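Local coordinates for protein uroporphyrinogen-III C-methyltransferase (Pseudomonas denitrificans, PDB 1S4D) that methylates uroporphyrinogen III at C-2 and C-7 with S-adenosyl-L-methionine to give precorrin-2, a step towards cobalamin and siroheme, at residues D4-L9 against A34-R39; D42-D47 against R94-K99. One frame throughout, in Å; residues are numbered along the deposited sequence.

Interaction 1 of 2, residues D4-L9 against A34-R39; sequences DLFAGL and AANALR
Asn36 OD1 sits against the far end of the Phe6 ring, 3.3 Å from CE1 and the same from CZ. The oxygen comes at the ring obliquely, with the amide plane turned 74° from the ring plane, and makes a plain van der Waals contact. Asn36 has CG anti to the backbone N (chi1 -160°), which carries CG out from the helix towards the N-terminal tail. Lower on the same side chain, CB packs on Phe6 CZ at 3.6 Å. The other amide branch serves a second residue: Asn36 ND2 lies 3.5 Å from Leu9 CB. Phe6 and Leu9 thus meet different branches of one amide.

Segment 34-39 belongs to helix 32-40, the connection of a beta-alpha-beta crossover that takes the chain from strand 16-21 to strand 43-46 of the parallel sheet. Ala34 and Ala37 face that sheet through Val20 and Trp18, while the irregular tail 4-9 comes to the helix at Asn36 and Arg39. Arg39 CD lies in the plane of the Phe6 ring at its edge, 4.0 Å from CE1. Ala35 is touched more lightly, its CB 4.4 Å from Phe6 CE2, and it also packs on Leu32 of the second subunit. An alanine in place of Phe6 would probably leave the Asn36 amide oxygen and Arg39 CD without their ring neighbour and the tail more weakly held to the helix.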
loop_
_atom_site.group_PDB
_atom_site.type_symbol
_atom_site.label_atom_id
_atom_site.label_comp_id
_atom_site.label_asym_id
_atom_site.label_seq_id
_atom_site.Cartn_x
_atom_site.Cartn_y
_atom_site.Cartn_z
ATOM N N ASP B 4 -26.976 -2.247 0.008
ATOM C CA ASP B 4 -28.019 -1.977 1.044
ATOM C C ASP B 4 -27.446 -1.376 2.343
ATOM O O ASP B 4 -27.871 -0.294 2.765
ATOM C CB ASP B 4 -28.857 -3.234 1.328
ATOM C CG ASP B 4 -28.008 -4.484 1.495
ATOM O OD1 ASP B 4 -27.820 -5.210 0.493
ATOM O OD2 ASP B 4 -27.491 -4.818 2.587
ATOM N N LEU B 5 -26.491 -2.065 2.974
ATOM C CA LEU B 5 -25.897 -1.567 4.216
ATOM C C LEU B 5 -24.395 -1.426 4.113
ATOM O O LEU B 5 -23.776 -1.837 3.119
ATOM C CB LEU B 5 -26.268 -2.439 5.433
ATOM C CG LEU B 5 -25.665 -3.825 5.707
ATOM C CD1 LEU B 5 -24.558 -3.756 6.751
ATOM C CD2 LEU B 5 -26.754 -4.811 6.162
ATOM N N PHE B 6 -23.846 -0.765 5.149
ATOM C CA PHE B 6 -22.425 -0.769 5.533
ATOM C C PHE B 6 -22.353 -0.180 6.963
ATOM O O PHE B 6 -21.732 0.833 7.245
ATOM C CB PHE B 6 -21.517 -0.176 4.417
ATOM C CG PHE B 6 -21.192 1.303 4.526
ATOM C CD1 PHE B 6 -22.018 2.198 5.181
ATOM C CD2 PHE B 6 -20.037 1.793 3.897
ATOM C CE1 PHE B 6 -21.675 3.550 5.250
ATOM C CE2 PHE B 6 -19.692 3.130 3.942
ATOM C CZ PHE B 6 -20.507 4.014 4.618
ATOM N N ALA B 7 -22.994 -0.887 7.867
ATOM C CA ALA B 7 -23.524 -0.193 9.033
ATOM C C ALA B 7 -23.219 -0.851 10.367
ATOM O O ALA B 7 -23.744 -0.432 11.394
ATOM C CB ALA B 7 -25.034 0.038 8.862
ATOM N N GLY B 8 -22.373 -1.880 10.344
ATOM C CA GLY B 8 -21.706 -2.373 11.542
ATOM C C GLY B 8 -20.288 -1.821 11.614
ATOM O O GLY B 8 -19.450 -2.301 12.384
ATOM N N LEU B 9 -20.014 -0.811 10.790
ATOM C CA LEU B 9 -18.730 -0.125 10.803
ATOM C C LEU B 9 -18.662 0.814 11.995
ATOM O O LEU B 9 -19.696 1.306 12.441
ATOM C CB LEU B 9 -18.526 0.636 9.505
ATOM C CG LEU B 9 -18.315 -0.328 8.338
ATOM C CD1 LEU B 9 -17.947 0.414 7.071
ATOM C CD2 LEU B 9 -17.284 -1.405 8.676
ATOM N N ALA B 34 -13.097 4.689 5.009
ATOM C CA ALA B 34 -12.834 6.073 4.645
ATOM C C ALA B 34 -14.131 6.769 4.232
ATOM O O ALA B 34 -14.445 7.852 4.747
ATOM C CB ALA B 34 -11.790 6.149 3.540
ATOM N N ALA B 35 -14.882 6.138 3.321
ATOM C CA ALA B 35 -16.189 6.652 2.871
ATOM C C ALA B 35 -17.148 6.818 4.057
ATOM O O ALA B 35 -17.845 7.822 4.189
ATOM C CB ALA B 35 -16.787 5.723 1.833
ATOM N N ASN B 36 -17.158 5.826 4.940
ATOM C CA ASN B 36 -17.879 5.962 6.194
ATOM C C ASN B 36 -17.403 7.147 7.063
ATOM O O ASN B 36 -18.231 7.915 7.535
ATOM C CB ASN B 36 -17.909 4.641 6.969
ATOM C CG ASN B 36 -19.023 4.608 7.984
ATOM O OD1 ASN B 36 -20.139 5.066 7.718
ATOM N ND2 ASN B 36 -18.724 4.102 9.168
ATOM N N ALA B 37 -16.095 7.317 7.253
ATOM C CA ALA B 37 -15.583 8.507 7.966
ATOM C C ALA B 37 -16.086 9.812 7.341
ATOM O O ALA B 37 -16.718 10.630 8.011
ATOM C CB ALA B 37 -14.071 8.510 8.023
ATOM N N LEU B 38 -15.820 9.980 6.048
ATOM C CA LEU B 38 -16.238 11.161 5.299
ATOM C C LEU B 38 -17.687 11.568 5.574
ATOM O O LEU B 38 -17.978 12.752 5.738
ATOM C CB LEU B 38 -16.046 10.907 3.812
ATOM C CG LEU B 38 -14.879 11.558 3.067
ATOM C CD1 LEU B 38 -13.997 12.378 3.979
ATOM C CD2 LEU B 38 -14.062 10.516 2.273
ATOM N N ARG B 39 -18.580 10.579 5.643
ATOM C CA ARG B 39 -20.014 10.832 5.765
ATOM C C ARG B 39 -20.385 11.259 7.178
ATOM O O ARG B 39 -21.430 11.849 7.388
ATOM C CB ARG B 39 -20.847 9.634 5.227
ATOM C CG ARG B 39 -21.751 8.882 6.222
ATOM C CD ARG B 39 -22.158 7.455 5.798
ATOM N NE ARG B 39 -22.668 7.394 4.418
ATOM C CZ ARG B 39 -23.964 7.474 4.060
ATOM N NH1 ARG B 39 -24.934 7.622 4.969
ATOM N NH2 ARG B 39 -24.292 7.408 2.774
#

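Interaction 2 of 2, residues D42-D47 against R94-K99; sequences DVIVHD and RVLRLK
Arg97 leaves strand 94-99 beside Val45 of strand 43-46, its neighbour in the parallel sheet, and its CB rises on the face that also carries Val43, Val45 and Val95, which helix 78-90 covers, its Ile81 and Leu85 touching the side chain. CG stands anti to the backbone N (chi1 163°), and the chain then bends, bringing Arg97 CD to 4.1 Å from Val45 O. Arg97 NE gives Val45 O a long, weak but nearly straight hydrogen bond, 3.3 Å with 175° at the hydrogen. Val45 O thus takes two N-H groups, the second being Leu98 N at 2.8 Å, part of the regular parallel pairing that also joins Val45 N to Leu96 O. Lys99 CG lies over one guanidinium face, near the rim. At the tip, NH2 forms a salt bridge with Asp47 OD2, the planes 82° apart; the modelled separation is too short to take literally. NH1 pairs with Glu112. Asp47 OD1 accepts Gly100 N, in the S-adenosyl-L-homocysteine site. Glu112 also pairs with Lys99 NZ, itself bonded to Gly107 O, so two carboxylates probably offset two basic side chains in this buried place, which would help to hold Asp47 beside that site.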
loop_
_atom_site.group_PDB
_atom_site.type_symbol
_atom_site.label_atom_id
_atom_site.label_comp_id
_atom_site.label_asym_id
_atom_site.label_seq_id
_atom_site.Cartn_x
_atom_site.Cartn_y
_atom_site.Cartn_z
ATOM N N ASP B 42 -17.354 15.964 11.273
ATOM C CA ASP B 42 -17.719 17.356 11.490
ATOM C C ASP B 42 -16.738 18.254 10.776
ATOM O O ASP B 42 -17.103 19.314 10.303
ATOM C CB ASP B 42 -17.757 17.692 12.978
ATOM C CG ASP B 42 -18.901 17.016 13.696
ATOM O OD1 ASP B 42 -20.044 17.125 13.210
ATOM O OD2 ASP B 42 -18.758 16.360 14.747
ATOM N N VAL B 43 -15.493 17.821 10.685
ATOM C CA VAL B 43 -14.469 18.615 10.038
ATOM C C VAL B 43 -13.464 17.699 9.336
ATOM O O VAL B 43 -13.076 16.665 9.858
ATOM C CB VAL B 43 -13.839 19.672 11.030
ATOM C CG1 VAL B 43 -13.240 19.017 12.268
ATOM C CG2 VAL B 43 -12.843 20.580 10.331
ATOM N N ILE B 44 -13.104 18.063 8.116
ATOM C CA ILE B 44 -12.216 17.258 7.288
ATOM C C ILE B 44 -11.003 18.116 6.995
ATOM O O ILE B 44 -11.081 19.090 6.213
ATOM C CB ILE B 44 -12.924 16.838 5.978
ATOM C CG1 ILE B 44 -14.118 15.942 6.292
ATOM C CG2 ILE B 44 -11.969 16.105 5.036
ATOM C CD1 ILE B 44 -14.994 15.684 5.131
ATOM N N VAL B 45 -9.900 17.789 7.664
ATOM C CA VAL B 45 -8.646 18.485 7.455
ATOM C C VAL B 45 -7.899 17.669 6.419
ATOM O O VAL B 45 -7.528 16.511 6.661
ATOM C CB VAL B 45 -7.872 18.604 8.768
ATOM C CG1 VAL B 45 -6.548 19.345 8.579
ATOM C CG2 VAL B 45 -8.724 19.315 9.789
ATOM N N HIS B 46 -7.715 18.260 5.248
ATOM C CA HIS B 46 -7.200 17.519 4.108
ATOM C C HIS B 46 -5.956 18.133 3.444
ATOM O O HIS B 46 -5.652 19.299 3.630
ATOM C CB HIS B 46 -8.315 17.333 3.088
ATOM C CG HIS B 46 -8.707 18.602 2.414
ATOM N ND1 HIS B 46 -9.838 19.307 2.760
ATOM C CD2 HIS B 46 -8.109 19.308 1.423
ATOM C CE1 HIS B 46 -9.920 20.394 2.010
ATOM N NE2 HIS B 46 -8.879 20.421 1.197
ATOM N N ASP B 47 -5.250 17.305 2.674
ATOM C CA ASP B 47 -4.081 17.699 1.888
ATOM C C ASP B 47 -4.441 18.455 0.609
ATOM O O ASP B 47 -5.574 18.389 0.147
ATOM C CB ASP B 47 -3.341 16.438 1.461
ATOM C CG ASP B 47 -2.632 15.761 2.606
ATOM O OD1 ASP B 47 -2.257 14.570 2.450
ATOM O OD2 ASP B 47 -2.388 16.361 3.683
ATOM N N ARG B 94 -16.159 15.416 15.607
ATOM C CA ARG B 94 -15.701 14.182 14.994
ATOM C C ARG B 94 -14.715 14.640 13.913
ATOM O O ARG B 94 -15.106 15.323 12.959
ATOM C CB ARG B 94 -16.872 13.413 14.367
ATOM C CG ARG B 94 -18.089 13.124 15.284
ATOM C CD ARG B 94 -19.347 12.842 14.490
ATOM N NE ARG B 94 -20.575 12.978 15.266
ATOM C CZ ARG B 94 -21.122 11.986 15.991
ATOM N NH1 ARG B 94 -20.546 10.784 16.038
ATOM N NH2 ARG B 94 -22.242 12.196 16.676
ATOM N N VAL B 95 -13.439 14.296 14.086
ATOM C CA VAL B 95 -12.364 14.851 13.265
ATOM C C VAL B 95 -11.775 13.819 12.309
ATOM O O VAL B 95 -11.325 12.735 12.736
ATOM C CB VAL B 95 -11.214 15.438 14.143
ATOM C CG1 VAL B 95 -10.226 16.193 13.294
ATOM C CG2 VAL B 95 -11.759 16.339 15.213
ATOM N N LEU B 96 -11.778 14.178 11.028
ATOM C CA LEU B 96 -11.208 13.374 9.952
ATOM C C LEU B 96 -9.989 14.090 9.405
ATOM O O LEU B 96 -10.115 15.224 8.884
ATOM C CB LEU B 96 -12.232 13.265 8.813
ATOM C CG LEU B 96 -12.415 11.977 8.012
ATOM C CD1 LEU B 96 -13.225 12.327 6.851
ATOM C CD2 LEU B 96 -11.136 11.417 7.529
ATOM N N ARG B 97 -8.814 13.470 9.534
ATOM C CA ARG B 97 -7.604 14.019 8.885
ATOM C C ARG B 97 -7.454 13.169 7.649
ATOM O O ARG B 97 -7.185 11.979 7.776
ATOM C CB ARG B 97 -6.367 13.954 9.796
ATOM C CG ARG B 97 -5.004 14.104 9.100
ATOM C CD ARG B 97 -4.381 15.523 9.099
ATOM N NE ARG B 97 -4.440 16.075 7.751
ATOM C CZ ARG B 97 -3.402 16.403 6.977
ATOM N NH1 ARG B 97 -2.141 16.307 7.395
ATOM N NH2 ARG B 97 -3.644 16.862 5.763
ATOM N N LEU B 98 -7.709 13.768 6.477
ATOM C CA LEU B 98 -7.743 13.043 5.206
ATOM C C LEU B 98 -6.381 13.142 4.548
ATOM O O LEU B 98 -5.988 14.206 4.094
ATOM C CB LEU B 98 -8.754 13.674 4.253
ATOM C CG LEU B 98 -9.781 12.917 3.381
ATOM C CD1 LEU B 98 -10.106 13.653 2.080
ATOM C CD2 LEU B 98 -9.399 11.502 3.080
ATOM N N LYS B 99 -5.637 12.059 4.474
ATOM C CA LYS B 99 -4.324 12.207 3.895
ATOM C C LYS B 99 -4.268 11.526 2.547
ATOM O O LYS B 99 -4.968 10.511 2.315
ATOM C CB LYS B 99 -3.295 11.653 4.866
ATOM C CG LYS B 99 -3.578 12.130 6.306
ATOM C CD LYS B 99 -2.779 11.358 7.305
ATOM C CE LYS B 99 -1.302 11.445 6.971
ATOM N NZ LYS B 99 -0.852 12.832 7.170
#

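Interactions 1 and 2 lie in series along the chain, their centres 16 Å apart, and helix 32-40 joins them: while Asn36 and Arg39 meet the N-terminal tail, Leu38 turns to the sheet. There Leu38 CD1 comes within 3.6 Å of Ile44 CD1 and also packs on Leu96, so the helix is seated on both strands of interaction 2. The two contacts differ in their relation to the S-adenosyl-L-homocysteine site. Interaction 1 is remote from it, where Ala35 packs against the second subunit. In interaction 2 the C-terminal ends of the strands come close to it, the Lys99 side chain lying about 6 Å from the bound S-adenosyl-L-homocysteine, nearest atoms.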